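Local coordinates for protein putative TRAP PERIPLASMIC SOLUTE BINDING PROTEIN (Haemophilus influenzae, PDB 4PBQ) that probably serves as the periplasmic solute-binding component of a TRAP transporter, and binds L-gulonate in its pocket, at residues W103-N112 against Q226-G234; M143-K153 against I202-I212. One frame throughout, in Å; residues are numbered along the deposited sequence.

Interaction 1 (W103-N112 against Q226-G234). With 2UF (L-gulonate), chain D.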
loop_
_atom_site.group_PDB
_atom_site.type_symbol
_atom_site.label_atom_id
_atom_site.label_comp_id
_atom_site.label_asym_id
_atom_site.label_seq_id
_atom_site.Cartn_x
_atom_site.Cartn_y
_atom_site.Cartn_z
ATOM N N TRP A 103 -6.509 -6.904 -2.863
ATOM C CA TRP A 103 -6.675 -5.525 -3.344
ATOM C C TRP A 103 -5.562 -5.100 -4.285
ATOM O O TRP A 103 -5.757 -4.170 -5.040
ATOM C CB TRP A 103 -6.771 -4.523 -2.170
ATOM C CG TRP A 103 -7.638 -5.045 -1.093
ATOM C CD1 TRP A 103 -7.268 -5.382 0.184
ATOM C CD2 TRP A 103 -9.041 -5.332 -1.190
ATOM N NE1 TRP A 103 -8.354 -5.870 0.874
ATOM C CE2 TRP A 103 -9.452 -5.843 0.049
ATOM C CE3 TRP A 103 -9.992 -5.208 -2.213
ATOM C CZ2 TRP A 103 -10.753 -6.233 0.287
ATOM C CZ3 TRP A 103 -11.296 -5.595 -1.957
ATOM C CH2 TRP A 103 -11.659 -6.103 -0.734
ATOM N N GLU A 104 -4.412 -5.777 -4.207
ATOM C CA GLU A 104 -3.258 -5.512 -5.051
ATOM C C GLU A 104 -3.187 -6.423 -6.293
ATOM O O GLU A 104 -2.214 -6.384 -7.031
ATOM C CB GLU A 104 -1.968 -5.617 -4.237
ATOM C CG GLU A 104 -1.721 -4.362 -3.359
ATOM C CD GLU A 104 -0.528 -4.498 -2.410
ATOM O OE1 GLU A 104 -0.188 -5.653 -2.047
ATOM O OE2 GLU A 104 0.103 -3.455 -2.086
ATOM N N TRP A 105 -4.227 -7.199 -6.569
ATOM C CA TRP A 105 -4.232 -7.958 -7.811
ATOM C C TRP A 105 -4.225 -6.972 -8.988
ATOM O O TRP A 105 -4.905 -5.942 -8.954
ATOM C CB TRP A 105 -5.418 -8.914 -7.861
ATOM C CG TRP A 105 -5.293 -10.077 -6.900
ATOM C CD1 TRP A 105 -4.292 -10.290 -5.991
ATOM C CD2 TRP A 105 -6.222 -11.142 -6.729
ATOM N NE1 TRP A 105 -4.542 -11.445 -5.275
ATOM C CE2 TRP A 105 -5.721 -11.980 -5.710
ATOM C CE3 TRP A 105 -7.430 -11.480 -7.344
ATOM C CZ2 TRP A 105 -6.384 -13.134 -5.307
ATOM C CZ3 TRP A 105 -8.079 -12.631 -6.942
ATOM C CH2 TRP A 105 -7.552 -13.443 -5.940
ATOM N N PRO A 106 -3.469 -7.282 -10.053
ATOM C CA PRO A 106 -3.258 -6.275 -11.112
ATOM C C PRO A 106 -4.531 -5.877 -11.854
ATOM O O PRO A 106 -5.384 -6.719 -12.152
ATOM C CB PRO A 106 -2.260 -6.966 -12.049
ATOM C CG PRO A 106 -1.502 -7.864 -11.144
ATOM C CD PRO A 106 -2.539 -8.413 -10.197
ATOM N N TYR A 107 -4.683 -4.583 -12.108
ATOM C CA TYR A 107 -5.799 -4.058 -12.902
ATOM C C TYR A 107 -7.201 -4.323 -12.293
ATOM O O TYR A 107 -8.215 -4.363 -12.990
ATOM C CB TYR A 107 -5.661 -4.526 -14.376
ATOM C CG TYR A 107 -4.281 -4.196 -14.919
ATOM C CD1 TYR A 107 -3.913 -2.885 -15.160
ATOM C CD2 TYR A 107 -3.333 -5.190 -15.139
ATOM C CE1 TYR A 107 -2.624 -2.542 -15.598
ATOM C CE2 TYR A 107 -2.054 -4.872 -15.570
ATOM C CZ TYR A 107 -1.698 -3.554 -15.825
ATOM O OH TYR A 107 -0.435 -3.233 -16.276
ATOM N N LEU A 108 -7.245 -4.450 -10.969
ATOM C CA LEU A 108 -8.498 -4.644 -10.259
ATOM C C LEU A 108 -9.352 -3.373 -10.269
ATOM O O LEU A 108 -10.578 -3.453 -10.379
ATOM C CB LEU A 108 -8.214 -5.085 -8.820
ATOM C CG LEU A 108 -9.373 -5.656 -8.011
ATOM C CD1 LEU A 108 -9.922 -6.929 -8.641
ATOM C CD2 LEU A 108 -8.891 -5.909 -6.584
ATOM N N PHE A 109 -8.698 -2.210 -10.174
ATOM C CA PHE A 109 -9.382 -0.915 -10.076
ATOM C C PHE A 109 -8.979 0.038 -11.189
ATOM O O PHE A 109 -7.792 0.170 -11.459
ATOM C CB PHE A 109 -9.026 -0.215 -8.766
ATOM C CG PHE A 109 -9.282 -1.022 -7.541
ATOM C CD1 PHE A 109 -10.471 -1.714 -7.361
ATOM C CD2 PHE A 109 -8.341 -1.057 -6.534
ATOM C CE1 PHE A 109 -10.703 -2.446 -6.212
ATOM C CE2 PHE A 109 -8.571 -1.790 -5.366
ATOM C CZ PHE A 109 -9.749 -2.480 -5.208
ATOM N N LYS A 110 -9.959 0.749 -11.767
ATOM C CA LYS A 110 -9.716 1.635 -12.921
ATOM C C LYS A 110 -9.085 2.987 -12.571
ATOM O O LYS A 110 -8.377 3.572 -13.395
ATOM C CB LYS A 110 -11.008 1.843 -13.737
ATOM C CG LYS A 110 -11.961 2.914 -13.213
ATOM C CD LYS A 110 -13.251 2.977 -14.064
ATOM C CE LYS A 110 -13.925 4.344 -13.968
ATOM N NZ LYS A 110 -15.037 4.356 -13.001
ATOM N N ASP A 111 -9.329 3.462 -11.346
ATOM C CA ASP A 111 -8.807 4.740 -10.883
ATOM C C ASP A 111 -8.952 4.850 -9.362
ATOM O O ASP A 111 -9.493 3.945 -8.719
ATOM C CB ASP A 111 -9.481 5.924 -11.605
ATOM C CG ASP A 111 -11.005 5.921 -11.501
ATOM O OD1 ASP A 111 -11.569 5.520 -10.458
ATOM O OD2 ASP A 111 -11.659 6.359 -12.483
ATOM N N ASN A 112 -8.452 5.941 -8.799
ATOM C CA ASN A 112 -8.468 6.129 -7.349
ATOM C C ASN A 112 -9.889 6.083 -6.767
ATOM O O ASN A 112 -10.123 5.449 -5.732
ATOM C CB ASN A 112 -7.839 7.462 -6.957
ATOM C CG ASN A 112 -6.342 7.503 -7.186
ATOM O OD1 ASN A 112 -5.648 6.488 -7.078
ATOM N ND2 ASN A 112 -5.830 8.688 -7.478
ATOM N N GLN A 226 4.452 5.126 -16.176
ATOM C CA GLN A 226 3.138 5.163 -15.536
ATOM C C GLN A 226 2.271 3.939 -15.813
ATOM O O GLN A 226 1.196 4.021 -16.396
ATOM C CB GLN A 226 2.401 6.419 -15.936
ATOM C CG GLN A 226 1.227 6.747 -15.076
ATOM C CD GLN A 226 0.610 8.059 -15.501
ATOM O OE1 GLN A 226 -0.449 8.087 -16.138
ATOM N NE2 GLN A 226 1.298 9.156 -15.194
ATOM N N SER A 227 2.750 2.804 -15.354
ATOM C CA SER A 227 2.073 1.535 -15.553
ATOM C C SER A 227 0.763 1.404 -14.785
ATOM O O SER A 227 -0.210 0.876 -15.304
ATOM C CB SER A 227 3.020 0.396 -15.191
ATOM O OG SER A 227 3.635 0.581 -13.919
ATOM N N ASN A 228 0.733 1.903 -13.551
ATOM C CA ASN A 228 -0.431 1.771 -12.683
ATOM C C ASN A 228 -0.927 0.324 -12.667
ATOM O O ASN A 228 -2.125 0.062 -12.777
ATOM C CB ASN A 228 -1.541 2.733 -13.093
ATOM C CG ASN A 228 -1.137 4.189 -12.939
ATOM O OD1 ASN A 228 -0.252 4.494 -12.157
ATOM N ND2 ASN A 228 -1.796 5.089 -13.662
ATOM N N HIS A 229 0.023 -0.604 -12.557
ATOM C CA HIS A 229 -0.288 -2.030 -12.639
ATOM C C HIS A 229 -1.053 -2.605 -11.447
ATOM O O HIS A 229 -1.803 -3.562 -11.590
ATOM C CB HIS A 229 0.998 -2.820 -12.883
ATOM C CG HIS A 229 2.114 -2.488 -11.934
ATOM N ND1 HIS A 229 2.922 -1.383 -12.091
ATOM C CD2 HIS A 229 2.545 -3.110 -10.811
ATOM C CE1 HIS A 229 3.801 -1.335 -11.101
ATOM N NE2 HIS A 229 3.604 -2.384 -10.319
ATOM N N ILE A 230 -0.843 -2.011 -10.266
ATOM C CA ILE A 230 -1.337 -2.536 -8.994
ATOM C C ILE A 230 -1.717 -1.333 -8.124
ATOM O O ILE A 230 -1.024 -0.297 -8.183
ATOM C CB ILE A 230 -0.267 -3.405 -8.289
ATOM C CG1 ILE A 230 -0.155 -4.780 -8.976
ATOM C CG2 ILE A 230 -0.546 -3.535 -6.764
ATOM C CD1 ILE A 230 0.960 -5.690 -8.424
ATOM N N PHE A 231 -2.814 -1.442 -7.375
ATOM C CA PHE A 231 -3.218 -0.383 -6.440
ATOM C C PHE A 231 -2.864 -0.815 -5.030
ATOM O O PHE A 231 -3.258 -1.885 -4.598
ATOM C CB PHE A 231 -4.726 -0.097 -6.486
ATOM C CG PHE A 231 -5.131 1.026 -5.554
ATOM C CD1 PHE A 231 -5.071 2.355 -5.965
ATOM C CD2 PHE A 231 -5.470 0.758 -4.243
ATOM C CE1 PHE A 231 -5.404 3.394 -5.071
ATOM C CE2 PHE A 231 -5.804 1.795 -3.353
ATOM C CZ PHE A 231 -5.756 3.101 -3.774
ATOM N N SER A 232 -2.144 0.029 -4.294
ATOM C CA SER A 232 -1.732 -0.293 -2.931
ATOM C C SER A 232 -2.501 0.520 -1.885
ATOM O O SER A 232 -2.313 1.733 -1.781
ATOM C CB SER A 232 -0.250 -0.018 -2.793
ATOM O OG SER A 232 0.543 -1.056 -3.344
ATOM N N PRO A 233 -3.350 -0.144 -1.106
ATOM C CA PRO A 233 -3.977 0.521 0.046
ATOM C C PRO A 233 -3.023 0.570 1.225
ATOM O O PRO A 233 -2.129 -0.269 1.327
ATOM C CB PRO A 233 -5.126 -0.403 0.401
ATOM C CG PRO A 233 -5.039 -1.562 -0.483
ATOM C CD PRO A 233 -3.737 -1.558 -1.171
ATOM N N GLY A 234 -3.232 1.546 2.099
ATOM C CA GLY A 234 -2.554 1.606 3.384
ATOM C C GLY A 234 -3.568 1.346 4.493
ATOM O O GLY A 234 -4.514 2.121 4.689
HETATM O O6A 2UF D . 7.840 -1.916 0.276
HETATM C C6 2UF D . 7.009 -1.648 -0.603
HETATM O O6B 2UF D . 7.259 -1.477 -1.806
HETATM C C5 2UF D . 5.549 -1.460 -0.140
HETATM O O5 2UF D . 4.910 -0.567 -1.026
HETATM C C4 2UF D . 4.797 -2.809 -0.128
HETATM O O4 2UF D . 5.370 -3.677 0.864
HETATM C C3 2UF D . 3.297 -2.570 0.151
HETATM O O3 2UF D . 3.070 -1.719 1.326
HETATM C C2 2UF D . 2.546 -3.896 0.356
HETATM O O2 2UF D . 1.177 -3.556 0.250
HETATM C C1 2UF D . 2.861 -4.926 -0.773
HETATM O O1 2UF D . 1.993 -6.055 -0.581
HETATM O O HOH W 1 -4.706 -3.644 -7.524
HETATM O O HOH W 2 -4.263 -1.472 -11.692
HETATM O O HOH W 3 -0.630 -0.875 -17.515
#
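F231 and E104 join the loop that runs into helix 112-119 to strand 231-239 and the loop leading into it, within the two-lobed alpha/beta fold expected of a family 7 (TRAP) solute-binding protein. These two residues bury more surface here than any other. The CG of F231 lies anti to the backbone N (chi1 -178°), which brings the ring beside F109. F109 turns an edge toward the face of F231 in an offset edge-to-face pair, with ring centroids 5.8 Å apart and planes at 76°. A phenylalanine suits this buried place because both its faces and its edges can be packed: N112 OD1 sits in the ring plane, 3.7 Å from F231 CE1, while the amide nitrogen of N112 is bonded to E273.

E104 is the polar half of the contact. Its CB touches I230 CG2, and the chain, extended beyond CG, carries the carboxylate to the sugar acid. OE2 of E104 accepts from S232 OG (2.7 Å) on its anti side and from O2 of L-gulonate (2.6 Å), while E104 OE1 accepts a hydrogen bond from ligand O1 at 2.7 Å. With three donors spread over both oxygens, the carboxylate is fixed in rotation, and S232, itself bonded to R147, acts as a second-shell residue that positions it.

Further along, a type II turn from W105 to L108 brings the loop against H229. P106 suits the second position, its ring holding phi near -64°, and Y107 follows with a positive phi. H229 O lies over the centre of one face of the Y107 ring and accepts from Y107 N at 3.1 Å. Beside the turn, a water donates to W103 O and W105 O and accepts from F231 N at 2.9 Å.

Interaction 2 (M143-K153 against I202-I212). With 2UF (L-gulonate), chain D.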
loop_
_atom_site.group_PDB
_atom_site.type_symbol
_atom_site.label_atom_id
_atom_site.label_comp_id
_atom_site.label_asym_id
_atom_site.label_seq_id
_atom_site.Cartn_x
_atom_site.Cartn_y
_atom_site.Cartn_z
HETATM N N MSE A 143 -5.212 5.196 1.298
HETATM C CA MSE A 143 -4.578 5.122 -0.011
HETATM C C MSE A 143 -3.078 5.388 0.045
HETATM O O MSE A 143 -2.614 6.372 0.619
HETATM C CB MSE A 143 -5.267 6.130 -0.958
HETATM C CG MSE A 143 -4.523 6.418 -2.232
HETATM SE SE MSE A 143 -5.393 7.710 -3.417
HETATM C CE MSE A 143 -3.837 8.401 -4.298
ATOM N N ASN A 144 -2.306 4.468 -0.537
ATOM C CA ASN A 144 -0.949 4.783 -0.926
ATOM C C ASN A 144 -0.912 5.078 -2.431
ATOM O O ASN A 144 -0.274 6.025 -2.868
ATOM C CB ASN A 144 0.009 3.662 -0.509
ATOM C CG ASN A 144 0.290 3.683 0.971
ATOM O OD1 ASN A 144 0.251 4.736 1.580
ATOM N ND2 ASN A 144 0.559 2.531 1.554
ATOM N N GLY A 145 -1.632 4.270 -3.220
ATOM C CA GLY A 145 -1.918 4.629 -4.588
ATOM C C GLY A 145 -1.550 3.578 -5.619
ATOM O O GLY A 145 -1.029 2.497 -5.277
ATOM N N PHE A 146 -1.842 3.896 -6.875
ATOM C CA PHE A 146 -1.373 3.039 -7.958
ATOM C C PHE A 146 0.124 3.036 -8.043
ATOM O O PHE A 146 0.778 4.065 -7.907
ATOM C CB PHE A 146 -1.966 3.479 -9.272
ATOM C CG PHE A 146 -3.417 3.122 -9.421
ATOM C CD1 PHE A 146 -3.800 1.864 -9.858
ATOM C CD2 PHE A 146 -4.392 4.047 -9.111
ATOM C CE1 PHE A 146 -5.134 1.537 -9.994
ATOM C CE2 PHE A 146 -5.742 3.740 -9.237
ATOM C CZ PHE A 146 -6.124 2.492 -9.677
ATOM N N ARG A 147 0.670 1.867 -8.359
ATOM C CA ARG A 147 2.106 1.730 -8.448
ATOM C C ARG A 147 2.627 1.985 -9.870
ATOM O O ARG A 147 2.018 1.569 -10.857
ATOM C CB ARG A 147 2.516 0.329 -7.967
ATOM C CG ARG A 147 2.068 0.052 -6.536
ATOM C CD ARG A 147 2.347 -1.324 -6.101
ATOM N NE ARG A 147 3.727 -1.592 -5.697
ATOM C CZ ARG A 147 4.194 -1.457 -4.465
ATOM N NH1 ARG A 147 3.389 -1.053 -3.486
ATOM N NH2 ARG A 147 5.442 -1.759 -4.203
ATOM N N VAL A 148 3.749 2.686 -9.937
ATOM C CA VAL A 148 4.433 2.985 -11.197
ATOM C C VAL A 148 5.857 2.420 -11.126
ATOM O O VAL A 148 6.369 2.125 -10.043
ATOM C CB VAL A 148 4.417 4.492 -11.546
ATOM C CG1 VAL A 148 2.997 4.981 -11.626
ATOM C CG2 VAL A 148 5.212 5.318 -10.539
ATOM N N ILE A 149 6.474 2.222 -12.283
ATOM C CA ILE A 149 7.833 1.679 -12.337
ATOM C C ILE A 149 8.875 2.778 -12.481
ATOM O O ILE A 149 8.807 3.596 -13.389
ATOM C CB ILE A 149 7.976 0.716 -13.536
ATOM C CG1 ILE A 149 6.990 -0.450 -13.389
ATOM C CG2 ILE A 149 9.410 0.203 -13.632
ATOM C CD1 ILE A 149 6.877 -1.321 -14.646
ATOM N N SER A 150 9.820 2.831 -11.552
ATOM C CA SER A 150 10.954 3.709 -11.695
ATOM C C SER A 150 12.138 2.882 -12.206
ATOM O O SER A 150 12.257 1.707 -11.893
ATOM C CB SER A 150 11.293 4.413 -10.391
ATOM O OG SER A 150 11.768 3.543 -9.395
ATOM N N SER A 151 13.015 3.500 -12.979
ATOM C CA SER A 151 13.990 2.731 -13.720
ATOM C C SER A 151 15.133 3.580 -14.239
ATOM O O SER A 151 14.924 4.705 -14.692
ATOM C CB SER A 151 13.286 2.067 -14.912
ATOM O OG SER A 151 14.215 1.323 -15.653
ATOM N N ASN A 152 16.338 3.013 -14.244
ATOM C CA ASN A 152 17.482 3.633 -14.900
ATOM C C ASN A 152 17.376 3.494 -16.411
ATOM O O ASN A 152 18.067 4.182 -17.142
ATOM C CB ASN A 152 18.787 2.974 -14.483
ATOM C CG ASN A 152 19.110 3.173 -13.019
ATOM O OD1 ASN A 152 18.748 4.180 -12.425
ATOM N ND2 ASN A 152 19.805 2.213 -12.439
ATOM N N LYS A 153 16.525 2.569 -16.846
ATOM C CA LYS A 153 16.398 2.211 -18.254
ATOM C C LYS A 153 15.040 2.660 -18.791
ATOM O O LYS A 153 14.027 2.427 -18.162
ATOM C CB LYS A 153 16.504 0.681 -18.410
ATOM C CG LYS A 153 17.873 0.058 -18.077
ATOM C CD LYS A 153 17.810 -1.476 -18.173
ATOM C CE LYS A 153 19.149 -2.159 -17.862
ATOM N NZ LYS A 153 18.973 -3.637 -17.559
ATOM N N ILE A 202 20.072 -3.949 -9.063
ATOM C CA ILE A 202 18.776 -3.791 -9.699
ATOM C C ILE A 202 18.839 -2.558 -10.585
ATOM O O ILE A 202 19.724 -1.716 -10.429
ATOM C CB ILE A 202 17.646 -3.594 -8.660
ATOM C CG1 ILE A 202 17.939 -2.406 -7.743
ATOM C CG2 ILE A 202 17.430 -4.910 -7.819
ATOM C CD1 ILE A 202 16.815 -2.134 -6.714
ATOM N N ASP A 203 17.877 -2.447 -11.492
ATOM C CA ASP A 203 17.750 -1.301 -12.389
ATOM C C ASP A 203 16.661 -0.326 -11.942
ATOM O O ASP A 203 16.644 0.838 -12.367
ATOM C CB ASP A 203 17.385 -1.774 -13.775
ATOM C CG ASP A 203 18.437 -2.678 -14.372
ATOM O OD1 ASP A 203 19.615 -2.268 -14.384
ATOM O OD2 ASP A 203 18.072 -3.799 -14.801
ATOM N N GLY A 204 15.744 -0.813 -11.111
ATOM C CA GLY A 204 14.637 -0.004 -10.658
ATOM C C GLY A 204 13.761 -0.724 -9.652
ATOM O O GLY A 204 14.119 -1.769 -9.068
ATOM N N GLN A 205 12.605 -0.128 -9.405
ATOM C CA GLN A 205 11.661 -0.628 -8.420
ATOM C C GLN A 205 10.268 -0.161 -8.842
ATOM O O GLN A 205 10.118 0.445 -9.905
ATOM C CB GLN A 205 12.022 -0.147 -6.983
ATOM C CG GLN A 205 11.987 1.360 -6.763
ATOM C CD GLN A 205 10.609 1.894 -6.406
ATOM O OE1 GLN A 205 10.011 1.476 -5.419
ATOM N NE2 GLN A 205 10.078 2.777 -7.247
ATOM N N GLU A 206 9.251 -0.440 -8.032
ATOM C CA GLU A 206 7.897 0.024 -8.343
ATOM C C GLU A 206 7.148 0.373 -7.060
ATOM O O GLU A 206 7.268 -0.317 -6.057
ATOM C CB GLU A 206 7.145 -0.971 -9.238
ATOM C CG GLU A 206 7.186 -2.422 -8.807
ATOM C CD GLU A 206 6.234 -2.723 -7.666
ATOM O OE1 GLU A 206 5.004 -2.549 -7.857
ATOM O OE2 GLU A 206 6.724 -3.124 -6.575
ATOM N N ASN A 207 6.390 1.460 -7.109
ATOM C CA ASN A 207 5.735 2.013 -5.930
ATOM C C ASN A 207 4.905 3.194 -6.403
ATOM O O ASN A 207 5.052 3.640 -7.544
ATOM C CB ASN A 207 6.782 2.441 -4.869
ATOM C CG ASN A 207 6.836 1.487 -3.659
ATOM O OD1 ASN A 207 5.834 1.241 -2.991
ATOM N ND2 ASN A 207 8.012 0.961 -3.386
ATOM N N PRO A 208 4.020 3.700 -5.546
ATOM C CA PRO A 208 3.233 4.867 -5.948
ATOM C C PRO A 208 4.097 6.105 -6.142
ATOM O O PRO A 208 5.189 6.204 -5.557
ATOM C CB PRO A 208 2.229 5.039 -4.789
ATOM C CG PRO A 208 2.176 3.682 -4.131
ATOM C CD PRO A 208 3.570 3.136 -4.269
ATOM N N TYR A 209 3.591 7.058 -6.925
ATOM C CA TYR A 209 4.279 8.336 -7.145
ATOM C C TYR A 209 4.738 8.995 -5.840
ATOM O O TYR A 209 5.863 9.480 -5.765
ATOM C CB TYR A 209 3.384 9.326 -7.912
ATOM C CG TYR A 209 3.454 9.200 -9.411
ATOM C CD1 TYR A 209 4.595 9.551 -10.110
ATOM C CD2 TYR A 209 2.359 8.762 -10.131
ATOM C CE1 TYR A 209 4.641 9.458 -11.507
ATOM C CE2 TYR A 209 2.410 8.641 -11.496
ATOM C CZ TYR A 209 3.542 9.002 -12.181
ATOM O OH TYR A 209 3.546 8.881 -13.564
HETATM N N MSE A 210 3.867 9.056 -4.826
HETATM C CA MSE A 210 4.234 9.805 -3.633
HETATM C C MSE A 210 5.404 9.179 -2.916
HETATM O O MSE A 210 6.291 9.903 -2.461
HETATM C CB MSE A 210 3.058 10.015 -2.674
HETATM C CG MSE A 210 1.955 10.846 -3.296
HETATM SE SE MSE A 210 0.550 11.313 -2.032
HETATM C CE MSE A 210 -0.349 9.607 -1.938
ATOM N N LEU A 211 5.457 7.849 -2.847
ATOM C CA LEU A 211 6.622 7.190 -2.282
ATOM C C LEU A 211 7.911 7.521 -3.058
ATOM O O LEU A 211 8.958 7.802 -2.475
ATOM C CB LEU A 211 6.378 5.672 -2.237
ATOM C CG LEU A 211 7.381 4.729 -1.572
ATOM C CD1 LEU A 211 8.703 4.552 -2.328
ATOM C CD2 LEU A 211 7.618 5.157 -0.173
ATOM N N ILE A 212 7.842 7.476 -4.384
ATOM C CA ILE A 212 8.990 7.787 -5.219
ATOM C C ILE A 212 9.545 9.188 -4.938
ATOM O O ILE A 212 10.757 9.382 -4.898
ATOM C CB ILE A 212 8.620 7.585 -6.692
ATOM C CG1 ILE A 212 8.421 6.093 -6.920
ATOM C CG2 ILE A 212 9.704 8.129 -7.621
ATOM C CD1 ILE A 212 7.842 5.748 -8.290
HETATM O O6A 2UF D . 7.840 -1.916 0.276
HETATM C C6 2UF D . 7.009 -1.648 -0.603
HETATM O O6B 2UF D . 7.259 -1.477 -1.806
HETATM C C5 2UF D . 5.549 -1.460 -0.140
HETATM O O5 2UF D . 4.910 -0.567 -1.026
HETATM C C4 2UF D . 4.797 -2.809 -0.128
HETATM O O4 2UF D . 5.370 -3.677 0.864
HETATM C C3 2UF D . 3.297 -2.570 0.151
HETATM O O3 2UF D . 3.070 -1.719 1.326
HETATM C C2 2UF D . 2.546 -3.896 0.356
HETATM O O2 2UF D . 1.177 -3.556 0.250
HETATM C C1 2UF D . 2.861 -4.926 -0.773
HETATM O O1 2UF D . 1.993 -6.055 -0.581
HETATM O O HOH W 4 0.957 8.139 -4.869
HETATM O O HOH W 5 0.799 6.763 -7.963
#
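Backbone hydrogen bonds pair V148 with N207 and S150 with Q205 in an antiparallel arrangement. The straightest runs from V148 N to N207 O, 2.9 Å with 175° at the hydrogen, and N152 N extends the pairing to D203 O. Glycine suits position 204, where the backbone lies close against S150 O.

Among the charged groups, R147 meets E206 side-on, NE to OE1 at 2.7 Å and NH2 to OE2 at 3.0 Å. The chain of R147 bends at chi3 (79°), turning the guanidinium toward the carboxylate, whose plane is tilted 31° from its own. E206 OE1 is also bonded to H229. A second salt bridge, K153 NZ to D203 OD2, lies toward the surface; D203 also pairs with R165.

Strand 204-208 lies along one side of the long strand 136-151 in the mixed sheet of this two-lobed binding-protein fold, and it brings N207 next to R147 in the ligand pocket. R147 NH1 donates to O5 of L-gulonate (2.9 Å) and R147 NH2 to its carboxylate oxygen O6B. N207 OD1, which lies over a face of the guanidinium, accepts a hydrogen bond from O5, and N207 ND2 donates to O6B and to Q205 OE1.

Apolar packing lies on the sheet face that carries V148. There V148 CG2 stands over the centre of the Y209 ring in a CH-pi contact (4.2 Å to the centroid), and the same methyl presses on I212 CD1 at a tight 3.5 Å. The branched valine thus reaches the first turn of the helix that begins after P208, whose CB rests 3.3 Å from N144 O.

The centres of interactions 1 and 2 lie about 12 Å apart, and both border L-gulonate. Along the chain 103-112 comes first, then 143-153, 202-212 and finally 226-234, so interaction 2 falls wholly between the two halves of interaction 1. They share the mixed sheet, in which strands 136-151 and 231-239 are antiparallel neighbours. I230 O approaches R147 N to 2.8 Å, a probable hydrogen bond, and side-chain bonds from R147 to S232 and from H229 to E206 also cross between the contacts. Interaction 1 supplies a carboxylate for the ligand's O1 and O2, interaction 2 a guanidinium and an amide for O5 and O6B, so both ends of the sugar acid are read.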